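Local coordinates for GTP-sensing transcriptional pleiotropic repressor CodY (Clostridioides difficile, PDB 5N0L), which senses nutrient supply by binding isoleucine in its GAF domain and, as a pleiotropic repressor, probably adjusts transcription of metabolic, sporulation and virulence genes accordingly, at residues A[34-37]-A[43-46]; A[58-63]-A[133-138]; A[65-70]-A[74-79]; A[93-96]-A[102-105]. All coordinates share one frame; numbering follows the deposited sequence.

Contact 1: residues A[34-37]-A[43-46]; sequences GALG and NVYV. With ILE (isoleucine), chain G.
Val44 of strand 43-48 meets helix 30-40 through its two methyl groups, and the meeting is wholly apolar. CG2 rests on the helix backbone, with Val44 CG2 3.4 Å from Gly37 CA; Gly37 carries no side chain, so the methyl can come down directly on the main chain. Val44 CG2 also reaches Leu36 CB at 4.0 Å. The other branch, Val44 CG1, stands anti to the backbone N (chi1 -178°), which brings it to 4.1 Å from Leu36 CD1, and the two side chains cross at about a right angle. Polar interactions belong to the flanking strand residues, which grip the bound isoleucine. Asn43 ND2 donates to ligand OXT over 2.8 Å in an almost straight bond (176°), and Tyr45 OH donates to OXT at 2.6 Å, that oxygen lying in the ring plane beyond the edge. One carboxylate oxygen is thus held by two donors. Asn43 OD1 accepts from Asp60 N, which helps fix the amide's rotation. In the fold, Val44 also packs on Leu130 and Leu132 of strand 125-134, while Leu36 touches Ile146 and Ser150 of helix 141-158 and Ile15 of the second subunit.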
loop_
_atom_site.group_PDB
_atom_site.type_symbol
_atom_site.label_atom_id
_atom_site.label_comp_id
_atom_site.label_asym_id
_atom_site.label_seq_id
_atom_site.Cartn_x
_atom_site.Cartn_y
_atom_site.Cartn_z
ATOM N N GLY A 34 -20.845 2.320 -15.155
ATOM C CA GLY A 34 -21.555 1.524 -16.160
ATOM C C GLY A 34 -22.634 0.670 -15.454
ATOM O O GLY A 34 -23.697 0.488 -16.033
ATOM N N ALA A 35 -22.237 0.051 -14.379
ATOM C CA ALA A 35 -23.205 -0.869 -13.614
ATOM C C ALA A 35 -24.408 -0.011 -13.120
ATOM O O ALA A 35 -25.576 -0.332 -13.345
ATOM C CB ALA A 35 -22.541 -1.560 -12.530
ATOM N N LEU A 36 -24.127 1.084 -12.494
ATOM C CA LEU A 36 -25.172 2.063 -12.055
ATOM C C LEU A 36 -25.966 2.596 -13.182
ATOM O O LEU A 36 -27.209 2.774 -13.087
ATOM C CB LEU A 36 -24.546 3.290 -11.390
ATOM C CG LEU A 36 -24.087 3.144 -10.051
ATOM C CD1 LEU A 36 -23.164 4.218 -9.489
ATOM C CD2 LEU A 36 -25.323 2.993 -9.080
ATOM N N GLY A 37 -25.321 3.018 -14.306
ATOM C CA GLY A 37 -26.137 3.700 -15.391
ATOM C C GLY A 37 -27.010 2.563 -16.082
ATOM O O GLY A 37 -28.086 2.847 -16.625
ATOM N N ASN A 43 -27.560 8.663 -16.982
ATOM C CA ASN A 43 -26.119 9.230 -17.030
ATOM C C ASN A 43 -25.604 9.236 -15.632
ATOM O O ASN A 43 -26.286 9.723 -14.756
ATOM C CB ASN A 43 -26.193 10.661 -17.576
ATOM C CG ASN A 43 -26.408 10.730 -19.090
ATOM O OD1 ASN A 43 -26.482 9.688 -19.787
ATOM N ND2 ASN A 43 -26.445 12.000 -19.642
ATOM N N VAL A 44 -24.387 8.750 -15.418
ATOM C CA VAL A 44 -23.735 8.681 -14.152
ATOM C C VAL A 44 -22.327 9.376 -14.277
ATOM O O VAL A 44 -21.537 8.960 -15.146
ATOM C CB VAL A 44 -23.476 7.239 -13.814
ATOM C CG1 VAL A 44 -22.854 7.016 -12.497
ATOM C CG2 VAL A 44 -24.874 6.466 -13.880
ATOM N N TYR A 45 -22.122 10.268 -13.382
ATOM C CA TYR A 45 -20.790 10.922 -13.217
ATOM C C TYR A 45 -20.238 10.740 -11.844
ATOM O O TYR A 45 -20.930 11.054 -10.834
ATOM C CB TYR A 45 -20.971 12.361 -13.506
ATOM C CG TYR A 45 -21.672 12.783 -14.726
ATOM C CD1 TYR A 45 -23.111 12.911 -14.780
ATOM C CD2 TYR A 45 -21.018 13.151 -15.893
ATOM C CE1 TYR A 45 -23.775 13.330 -15.831
ATOM C CE2 TYR A 45 -21.684 13.595 -16.999
ATOM C CZ TYR A 45 -23.050 13.730 -17.021
ATOM O OH TYR A 45 -23.754 14.184 -18.111
ATOM N N VAL A 46 -19.011 10.181 -11.749
ATOM C CA VAL A 46 -18.307 10.108 -10.497
ATOM C C VAL A 46 -17.269 11.234 -10.585
ATOM O O VAL A 46 -16.400 11.097 -11.427
ATOM C CB VAL A 46 -17.645 8.786 -10.368
ATOM C CG1 VAL A 46 -16.849 8.686 -9.133
ATOM C CG2 VAL A 46 -18.713 7.635 -10.338
HETATM N N ILE G . -25.964 17.547 -18.280
HETATM C CA ILE G . -26.048 16.451 -17.267
HETATM C C ILE G . -26.849 15.304 -17.828
HETATM O O ILE G . -27.953 15.538 -18.315
HETATM C CB ILE G . -26.644 16.976 -15.979
HETATM C CG1 ILE G . -25.679 18.001 -15.365
HETATM C CG2 ILE G . -26.773 15.881 -14.975
HETATM C CD1 ILE G . -24.468 17.415 -14.663
HETATM O OXT ILE G . -26.320 14.213 -17.855
#

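Contact 2: residues A[58-63]-A[133-138]; sequences LNDVQD and SRYSNS. With ILE (isoleucine), chain G.
This is a polar, partly buried contact beside the isoleucine pocket, where the ring of Tyr135 in segment 133-138 meets two aspartates of the loop that follows strand 53-57. Tyr135 OH donates to Asp63 OD2 in a very short bond of 2.5 Å; the side chains come from opposite directions, with carboxylate and ring planes 59° apart. Asp63 OD2 also forms a salt bridge with Lys113, whose charge would probably favour the ionised carboxylate. Asp60 lies at the ring's edge, its OD1 3.7 Å from Tyr135 CE2. Tyr135 CG stands anti to its own carbonyl carbon (chi1 -72°), and the far end of the ring thereby draws close to the loop. In this GAF domain the loop after strand 53-57 and the end of strand 125-134 both line the isoleucine pocket: Asp63 O takes the ligand's amino group (ILE N) at 2.7 Å, while Ser133 CB touches ligand CG2 at 3.6 Å. Two waters join the segments by donating to Asp60 OD2: one also donates to Ser133 O at 2.8 Å, the other accepts from Tyr135 N. Asn59 ND2 is a third donor to Asp60 OD2, at 2.9 Å and from above the carboxylate plane.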
loop_
_atom_site.group_PDB
_atom_site.type_symbol
_atom_site.label_atom_id
_atom_site.label_comp_id
_atom_site.label_asym_id
_atom_site.label_seq_id
_atom_site.Cartn_x
_atom_site.Cartn_y
_atom_site.Cartn_z
ATOM N N LEU A 58 -22.817 7.127 -20.010
ATOM C CA LEU A 58 -23.822 8.009 -20.711
ATOM C C LEU A 58 -24.926 7.198 -21.363
ATOM O O LEU A 58 -24.730 6.569 -22.382
ATOM C CB LEU A 58 -23.134 8.931 -21.791
ATOM C CG LEU A 58 -22.154 9.953 -21.202
ATOM C CD1 LEU A 58 -21.405 10.608 -22.416
ATOM C CD2 LEU A 58 -22.822 11.002 -20.270
ATOM N N ASN A 59 -26.095 7.190 -20.720
ATOM C CA ASN A 59 -27.299 6.667 -21.338
ATOM C C ASN A 59 -27.819 7.593 -22.449
ATOM O O ASN A 59 -28.384 7.121 -23.411
ATOM C CB ASN A 59 -28.346 6.531 -20.178
ATOM C CG ASN A 59 -29.619 5.820 -20.661
ATOM O OD1 ASN A 59 -29.605 4.605 -20.754
ATOM N ND2 ASN A 59 -30.702 6.566 -21.015
ATOM N N ASP A 60 -27.618 8.912 -22.284
ATOM C CA ASP A 60 -28.057 9.937 -23.186
ATOM C C ASP A 60 -26.787 10.791 -23.551
ATOM O O ASP A 60 -26.470 11.721 -22.869
ATOM C CB ASP A 60 -29.100 10.795 -22.580
ATOM C CG ASP A 60 -30.347 9.909 -22.157
ATOM O OD1 ASP A 60 -31.124 9.659 -23.077
ATOM O OD2 ASP A 60 -30.390 9.435 -20.985
ATOM N N VAL A 61 -26.079 10.342 -24.573
ATOM C CA VAL A 61 -24.725 10.933 -24.911
ATOM C C VAL A 61 -24.749 12.450 -25.164
ATOM O O VAL A 61 -23.823 13.198 -24.711
ATOM C CB VAL A 61 -24.072 10.143 -26.068
ATOM C CG1 VAL A 61 -22.760 10.850 -26.583
ATOM C CG2 VAL A 61 -23.709 8.701 -25.696
ATOM N N GLN A 62 -25.830 12.936 -25.762
ATOM C CA GLN A 62 -25.960 14.343 -26.105
ATOM C C GLN A 62 -26.027 15.264 -24.931
ATOM O O GLN A 62 -25.821 16.460 -25.075
ATOM C CB GLN A 62 -27.113 14.615 -27.090
ATOM C CG GLN A 62 -26.956 13.898 -28.442
ATOM C CD GLN A 62 -25.868 14.531 -29.316
ATOM O OE1 GLN A 62 -24.800 13.927 -29.597
ATOM N NE2 GLN A 62 -26.129 15.769 -29.751
ATOM N N ASP A 63 -26.445 14.764 -23.751
ATOM C CA ASP A 63 -26.551 15.556 -22.564
ATOM C C ASP A 63 -25.348 15.592 -21.650
ATOM O O ASP A 63 -25.418 16.163 -20.566
ATOM C CB ASP A 63 -27.793 14.899 -21.689
ATOM C CG ASP A 63 -29.098 14.940 -22.425
ATOM O OD1 ASP A 63 -29.202 15.566 -23.496
ATOM O OD2 ASP A 63 -30.090 14.371 -21.815
ATOM N N SER A 133 -28.592 11.028 -13.574
ATOM C CA SER A 133 -29.585 11.799 -14.300
ATOM C C SER A 133 -30.294 11.039 -15.376
ATOM O O SER A 133 -29.695 10.255 -16.055
ATOM C CB SER A 133 -28.964 13.046 -14.858
ATOM O OG SER A 133 -29.869 13.909 -15.512
ATOM N N ARG A 134 -31.648 11.180 -15.471
ATOM C CA ARG A 134 -32.397 10.442 -16.447
ATOM C C ARG A 134 -33.727 11.151 -16.761
ATOM O O ARG A 134 -34.199 12.043 -16.027
ATOM C CB ARG A 134 -32.615 8.979 -15.999
ATOM C CG ARG A 134 -33.649 8.942 -14.834
ATOM C CD ARG A 134 -33.677 7.548 -14.332
ATOM N NE ARG A 134 -34.726 7.328 -13.263
ATOM C CZ ARG A 134 -34.757 6.243 -12.509
ATOM N NH1 ARG A 134 -33.910 5.243 -12.651
ATOM N NH2 ARG A 134 -35.816 6.102 -11.597
ATOM N N TYR A 135 -34.290 10.792 -17.866
ATOM C CA TYR A 135 -35.565 11.331 -18.335
ATOM C C TYR A 135 -36.678 10.427 -17.684
ATOM O O TYR A 135 -36.417 9.327 -17.249
ATOM C CB TYR A 135 -35.762 11.203 -19.826
ATOM C CG TYR A 135 -34.804 12.223 -20.632
ATOM C CD1 TYR A 135 -35.200 13.503 -20.777
ATOM C CD2 TYR A 135 -33.614 11.812 -21.092
ATOM C CE1 TYR A 135 -34.428 14.473 -21.398
ATOM C CE2 TYR A 135 -32.819 12.734 -21.764
ATOM C CZ TYR A 135 -33.206 14.046 -21.875
ATOM O OH TYR A 135 -32.400 14.995 -22.517
ATOM N N SER A 136 -37.822 11.050 -17.667
ATOM C CA SER A 136 -39.179 10.306 -17.562
ATOM C C SER A 136 -39.508 9.857 -16.128
ATOM O O SER A 136 -40.637 10.096 -15.676
ATOM C CB SER A 136 -39.249 9.161 -18.569
ATOM O OG SER A 136 -40.573 8.544 -18.713
ATOM N N ASN A 137 -38.652 9.157 -15.460
ATOM C CA ASN A 137 -38.853 8.598 -14.101
ATOM C C ASN A 137 -38.097 9.255 -13.005
ATOM O O ASN A 137 -36.848 9.186 -12.941
ATOM C CB ASN A 137 -38.611 7.076 -14.122
ATOM C CG ASN A 137 -39.674 6.326 -15.001
ATOM O OD1 ASN A 137 -40.918 6.412 -14.745
ATOM N ND2 ASN A 137 -39.193 5.573 -16.011
ATOM N N SER A 138 -38.798 9.728 -11.977
ATOM C CA SER A 138 -38.158 10.118 -10.783
ATOM C C SER A 138 -37.472 8.942 -10.084
ATOM O O SER A 138 -37.815 7.749 -10.317
ATOM C CB SER A 138 -39.183 10.753 -9.857
ATOM O OG SER A 138 -40.253 9.787 -9.718
HETATM N N ILE G . -25.964 17.547 -18.280
HETATM C CA ILE G . -26.048 16.451 -17.267
HETATM C C ILE G . -26.849 15.304 -17.828
HETATM O O ILE G . -27.953 15.538 -18.315
HETATM C CB ILE G . -26.644 16.976 -15.979
HETATM C CG1 ILE G . -25.679 18.001 -15.365
HETATM C CG2 ILE G . -26.773 15.881 -14.975
HETATM C CD1 ILE G . -24.468 17.415 -14.663
HETATM O OXT ILE G . -26.320 14.213 -17.855
HETATM O O HOH W 1 -29.537 10.872 -18.805
HETATM O O HOH W 2 -32.868 8.958 -19.518
#

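Contact 3: residues A[65-70]-A[74-79]; sequences SVIEDE and QKKFSD. With ILE (isoleucine), chain G.
A short antiparallel beta hairpin, strands 67-68 and 75-76, reaches from the isoleucine pocket out to the surface. Ile67 and Lys76 are its hydrogen-bonded pair: Ile67 N gives to Lys76 O at 2.9 Å, and Lys76 N returns a bond to Ile67 O at 3.0 Å. Glu68 and Lys75 follow as the non-hydrogen-bonded pair, and Asp69 N closes on Gln74 O at 2.8 Å. On the face of Ile67, Lys76 CG lies between the backbone N and the carbonyl carbon (chi1 57°); beyond it the chain is extended and carries NZ to the turn. There Lys76 NZ meets the anti lone pair of Asp69 OD1 at 2.7 Å and the syn lone pair of Glu70 OE1 at 3.2 Å, a small salt-bridge network in which Glu70 is poorly ordered. Asp69 OD2 accepts from Tyr71 N and Thr72 N, steadying its carboxylate. On the opposite face Glu68 and Lys75 run side by side, joined by a long, weak salt bridge and by a water that donates to Glu68 OE1 and is only weakly bonded to Lys75 NZ. At the inner end Ser65 OG accepts the ligand's ILE N at 2.7 Å, and Phe77 CZ touches ligand CD1 at 3.9 Å. Ser78, at the N-cap of helix 79-85, uses OG to cap Tyr81 N; Lys75 and Phe77 pair with Val53 and Gly51 through the backbone, and Val66 packs on Val53 and Leu56 of strand 53-57.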
loop_
_atom_site.group_PDB
_atom_site.type_symbol
_atom_site.label_atom_id
_atom_site.label_comp_id
_atom_site.label_asym_id
_atom_site.label_seq_id
_atom_site.Cartn_x
_atom_site.Cartn_y
_atom_site.Cartn_z
ATOM N N SER A 65 -22.241 16.640 -19.624
ATOM C CA SER A 65 -21.665 17.922 -19.151
ATOM C C SER A 65 -20.121 17.851 -19.021
ATOM O O SER A 65 -19.545 18.702 -18.393
ATOM C CB SER A 65 -22.259 18.357 -17.808
ATOM O OG SER A 65 -23.579 18.795 -18.028
ATOM N N VAL A 66 -19.548 16.754 -19.463
ATOM C CA VAL A 66 -18.088 16.543 -19.379
ATOM C C VAL A 66 -17.457 17.488 -20.374
ATOM O O VAL A 66 -17.930 17.720 -21.478
ATOM C CB VAL A 66 -17.654 15.122 -19.709
ATOM C CG1 VAL A 66 -16.168 14.981 -19.576
ATOM C CG2 VAL A 66 -18.188 14.054 -18.716
ATOM N N ILE A 67 -16.399 18.108 -19.887
ATOM C CA ILE A 67 -15.564 18.944 -20.801
ATOM C C ILE A 67 -14.188 18.454 -20.710
ATOM O O ILE A 67 -13.786 17.932 -19.712
ATOM C CB ILE A 67 -15.731 20.419 -20.530
ATOM C CG1 ILE A 67 -15.411 20.765 -19.123
ATOM C CG2 ILE A 67 -17.117 20.947 -20.899
ATOM C CD1 ILE A 67 -15.367 22.261 -18.907
ATOM N N GLU A 68 -13.414 18.718 -21.786
ATOM C CA GLU A 68 -12.041 18.262 -21.879
ATOM C C GLU A 68 -11.233 19.471 -21.540
ATOM O O GLU A 68 -11.511 20.548 -22.052
ATOM C CB GLU A 68 -11.688 17.927 -23.332
ATOM C CG GLU A 68 -12.642 17.005 -24.048
ATOM C CD GLU A 68 -12.087 15.614 -24.129
ATOM O OE1 GLU A 68 -11.986 14.989 -23.056
ATOM O OE2 GLU A 68 -11.756 15.158 -25.247
ATOM N N ASP A 69 -10.277 19.313 -20.667
ATOM C CA ASP A 69 -9.424 20.467 -20.329
ATOM C C ASP A 69 -8.664 20.929 -21.646
ATOM O O ASP A 69 -8.100 20.109 -22.391
ATOM C CB ASP A 69 -8.516 20.076 -19.181
ATOM C CG ASP A 69 -7.620 21.219 -18.745
ATOM O OD1 ASP A 69 -8.142 22.082 -18.022
ATOM O OD2 ASP A 69 -6.423 21.282 -19.145
ATOM N N GLU A 70 -8.753 22.240 -21.912
ATOM C CA GLU A 70 -8.173 22.944 -23.076
ATOM C C GLU A 70 -6.738 22.500 -23.305
ATOM O O GLU A 70 -6.352 22.275 -24.451
ATOM C CB GLU A 70 -8.190 24.490 -22.907
ATOM C CG GLU A 70 -9.400 25.115 -22.183
ATOM C CD GLU A 70 -9.348 25.061 -20.631
ATOM O OE1 GLU A 70 -10.087 24.191 -20.016
ATOM O OE2 GLU A 70 -8.583 25.909 -20.041
ATOM N N GLN A 74 -8.009 16.517 -20.042
ATOM C CA GLN A 74 -8.548 15.702 -18.984
ATOM C C GLN A 74 -10.070 15.992 -18.807
ATOM O O GLN A 74 -10.548 17.109 -18.951
ATOM C CB GLN A 74 -7.859 15.896 -17.645
ATOM C CG GLN A 74 -8.455 14.920 -16.631
ATOM C CD GLN A 74 -7.814 14.853 -15.264
ATOM O OE1 GLN A 74 -8.131 13.952 -14.434
ATOM N NE2 GLN A 74 -6.935 15.801 -14.996
ATOM N N LYS A 75 -10.796 14.946 -18.469
ATOM C CA LYS A 75 -12.229 15.081 -18.341
ATOM C C LYS A 75 -12.614 15.669 -16.976
ATOM O O LYS A 75 -12.153 15.241 -15.919
ATOM C CB LYS A 75 -12.864 13.750 -18.542
ATOM C CG LYS A 75 -12.683 13.156 -19.918
ATOM C CD LYS A 75 -13.450 11.810 -19.996
ATOM C CE LYS A 75 -12.955 10.882 -21.084
ATOM N NZ LYS A 75 -12.542 11.622 -22.291
ATOM N N LYS A 76 -13.434 16.692 -17.018
ATOM C CA LYS A 76 -13.823 17.424 -15.806
ATOM C C LYS A 76 -15.211 18.035 -15.966
ATOM O O LYS A 76 -15.791 18.095 -17.048
ATOM C CB LYS A 76 -12.858 18.563 -15.443
ATOM C CG LYS A 76 -12.691 19.559 -16.571
ATOM C CD LYS A 76 -11.510 20.491 -16.298
ATOM C CE LYS A 76 -11.733 21.688 -17.183
ATOM N NZ LYS A 76 -10.621 22.726 -17.207
ATOM N N PHE A 77 -15.738 18.480 -14.827
ATOM C CA PHE A 77 -16.837 19.477 -14.823
ATOM C C PHE A 77 -16.256 20.898 -14.887
ATOM O O PHE A 77 -15.112 21.166 -14.433
ATOM C CB PHE A 77 -17.767 19.382 -13.593
ATOM C CG PHE A 77 -18.864 18.318 -13.708
ATOM C CD1 PHE A 77 -19.033 17.463 -14.769
ATOM C CD2 PHE A 77 -19.651 18.198 -12.582
ATOM C CE1 PHE A 77 -20.098 16.482 -14.796
ATOM C CE2 PHE A 77 -20.696 17.244 -12.624
ATOM C CZ PHE A 77 -20.873 16.407 -13.673
ATOM N N SER A 78 -17.061 21.788 -15.365
ATOM C CA SER A 78 -16.725 23.233 -15.421
ATOM C C SER A 78 -16.512 23.679 -13.987
ATOM O O SER A 78 -16.897 22.998 -13.046
ATOM C CB SER A 78 -17.829 24.063 -16.019
ATOM O OG SER A 78 -19.011 24.082 -15.111
ATOM N N ASP A 79 -15.794 24.740 -13.781
ATOM C CA ASP A 79 -15.609 25.239 -12.472
ATOM C C ASP A 79 -16.951 25.556 -11.762
ATOM O O ASP A 79 -17.055 25.325 -10.582
ATOM C CB ASP A 79 -14.721 26.506 -12.478
ATOM C CG ASP A 79 -14.349 26.933 -11.030
ATOM O OD1 ASP A 79 -13.657 26.154 -10.217
ATOM O OD2 ASP A 79 -14.742 28.041 -10.697
HETATM N N ILE G . -25.964 17.547 -18.280
HETATM C CA ILE G . -26.048 16.451 -17.267
HETATM C C ILE G . -26.849 15.304 -17.828
HETATM O O ILE G . -27.953 15.538 -18.315
HETATM C CB ILE G . -26.644 16.976 -15.979
HETATM C CG1 ILE G . -25.679 18.001 -15.365
HETATM C CG2 ILE G . -26.773 15.881 -14.975
HETATM C CD1 ILE G . -24.468 17.415 -14.663
HETATM O OXT ILE G . -26.320 14.213 -17.855
HETATM O O HOH W 3 -19.469 20.964 -16.792
HETATM O O HOH W 4 -9.977 13.427 -23.017
#

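Contact 4: residues A[93-96]-A[102-105]; sequences ENLN and EIFP
Two methyl groups press unusually close here: Leu95 CD2 lies 3.3 Å from Ile103 CD1, tighter than ordinary van der Waals contact, though the exact separation is doubtful. The terminal methyl of Ile103 enters the fork of the leucine, for Ile103 CD1 is also 3.8 Å from Leu95 CD1. Leu95 has CG anti to its backbone N (chi1 -176°), and this extends the fork from strand 92-95 toward the weakly bonded helical turn at Ile103. The two side chains run at a slant to each other. Leu95 CD2 serves a second neighbour as well, coming to 4.0 Å from Phe104 CE2. The phenyl group is itself backed by the residue before it: Ile103 CG2 stands 3.5 Å above the plane of the Phe104 ring, over its centre. Leucine, isoleucine and phenylalanine therefore form a continuous apolar cluster. Leu95 belongs to a G1 beta bulge in which Asn94 and Leu95 both face Thr115 of strand 114-122, while Phe104 touches Thr115 and Val85 and makes an edge-to-face stack with Tyr81. The side chain of Phe104 lies about 4 Å from the bound isoleucine at the nearest atoms. Being purely apolar, the contact carries no directional bonds; shape and burial probably hold the Phe104 ring in place as part of the pocket wall, on a side suited to a hydrocarbon side chain.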
loop_
_atom_site.group_PDB
_atom_site.type_symbol
_atom_site.label_atom_id
_atom_site.label_comp_id
_atom_site.label_asym_id
_atom_site.label_seq_id
_atom_site.Cartn_x
_atom_site.Cartn_y
_atom_site.Cartn_z
ATOM N N GLU A 93 -32.319 14.811 -4.000
ATOM C CA GLU A 93 -32.979 13.908 -4.945
ATOM C C GLU A 93 -33.936 14.575 -5.821
ATOM O O GLU A 93 -34.651 15.470 -5.393
ATOM C CB GLU A 93 -33.612 12.684 -4.312
ATOM C CG GLU A 93 -34.660 12.878 -3.328
ATOM C CD GLU A 93 -35.707 11.727 -3.342
ATOM O OE1 GLU A 93 -35.640 10.593 -3.930
ATOM O OE2 GLU A 93 -36.694 12.027 -2.752
ATOM N N ASN A 94 -33.986 14.114 -7.066
ATOM C CA ASN A 94 -34.976 14.545 -8.036
ATOM C C ASN A 94 -35.033 16.003 -8.286
ATOM O O ASN A 94 -36.068 16.609 -8.329
ATOM C CB ASN A 94 -36.417 13.986 -7.647
ATOM C CG ASN A 94 -36.477 12.528 -7.702
ATOM O OD1 ASN A 94 -37.038 11.832 -6.777
ATOM N ND2 ASN A 94 -35.940 11.996 -8.773
ATOM N N LEU A 95 -33.854 16.628 -8.431
ATOM C CA LEU A 95 -33.791 17.924 -8.887
ATOM C C LEU A 95 -34.364 17.903 -10.336
ATOM O O LEU A 95 -34.021 17.017 -11.161
ATOM C CB LEU A 95 -32.249 18.298 -8.870
ATOM C CG LEU A 95 -31.885 19.673 -9.226
ATOM C CD1 LEU A 95 -32.403 20.633 -8.178
ATOM C CD2 LEU A 95 -30.331 19.735 -9.242
ATOM N N ASN A 96 -35.304 18.822 -10.597
ATOM C CA ASN A 96 -36.169 18.923 -11.798
ATOM C C ASN A 96 -36.805 20.385 -11.679
ATOM O O ASN A 96 -36.738 20.954 -10.640
ATOM C CB ASN A 96 -37.224 17.764 -11.587
ATOM C CG ASN A 96 -38.274 17.628 -12.695
ATOM O OD1 ASN A 96 -39.436 17.915 -12.423
ATOM N ND2 ASN A 96 -37.932 17.146 -13.895
ATOM N N GLU A 102 -30.247 26.264 -10.561
ATOM C CA GLU A 102 -29.600 26.824 -9.397
ATOM C C GLU A 102 -28.230 26.124 -9.178
ATOM O O GLU A 102 -27.252 26.781 -8.808
ATOM C CB GLU A 102 -30.532 26.746 -8.157
ATOM C CG GLU A 102 -31.773 27.640 -8.277
ATOM C CD GLU A 102 -32.887 27.358 -7.219
ATOM O OE1 GLU A 102 -32.615 26.747 -6.152
ATOM O OE2 GLU A 102 -34.057 27.757 -7.440
ATOM N N ILE A 103 -28.159 24.822 -9.481
ATOM C CA ILE A 103 -26.936 24.023 -9.357
ATOM C C ILE A 103 -26.174 23.836 -10.682
ATOM O O ILE A 103 -24.893 23.897 -10.692
ATOM C CB ILE A 103 -27.288 22.617 -8.812
ATOM C CG1 ILE A 103 -27.897 22.793 -7.396
ATOM C CG2 ILE A 103 -26.026 21.773 -8.731
ATOM C CD1 ILE A 103 -28.956 21.783 -7.101
ATOM N N PHE A 104 -26.879 23.610 -11.763
ATOM C CA PHE A 104 -26.281 23.265 -13.058
ATOM C C PHE A 104 -26.808 24.277 -14.043
ATOM O O PHE A 104 -27.801 24.029 -14.772
ATOM C CB PHE A 104 -26.622 21.838 -13.469
ATOM C CG PHE A 104 -26.181 20.813 -12.526
ATOM C CD1 PHE A 104 -24.832 20.529 -12.283
ATOM C CD2 PHE A 104 -27.144 20.008 -11.858
ATOM C CE1 PHE A 104 -24.441 19.555 -11.435
ATOM C CE2 PHE A 104 -26.762 19.028 -10.966
ATOM C CZ PHE A 104 -25.418 18.751 -10.729
ATOM N N PRO A 105 -26.096 25.451 -14.156
ATOM C CA PRO A 105 -26.758 26.523 -14.904
ATOM C C PRO A 105 -26.870 26.428 -16.399
ATOM O O PRO A 105 -27.570 27.264 -16.980
ATOM C CB PRO A 105 -25.953 27.764 -14.523
ATOM C CG PRO A 105 -25.529 27.521 -13.185
ATOM C CD PRO A 105 -25.237 26.049 -13.111
#

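Overall arrangement
The bound isoleucine unites the contacts. Contacts 1, 2 and 3 all hydrogen-bond it, the first at its carboxylate and the other two at its amino group, while contact 4 brings Phe104 against it. Contacts 1 and 2, with centres about 11 Å apart, share the central sheet: Asn43 N lies 2.8 Å from Ser133 O. Contacts 1 and 3, whose centres are about 17 Å apart, meet through Tyr45, whose OH is 3.3 Å from Ser65 N and whose ring stacks edge-to-face with Phe77. Contact 4 stays about 5 Å from contact 3 between nearest atoms, yet both lie within the long excursion between segments 58-63 and 133-138.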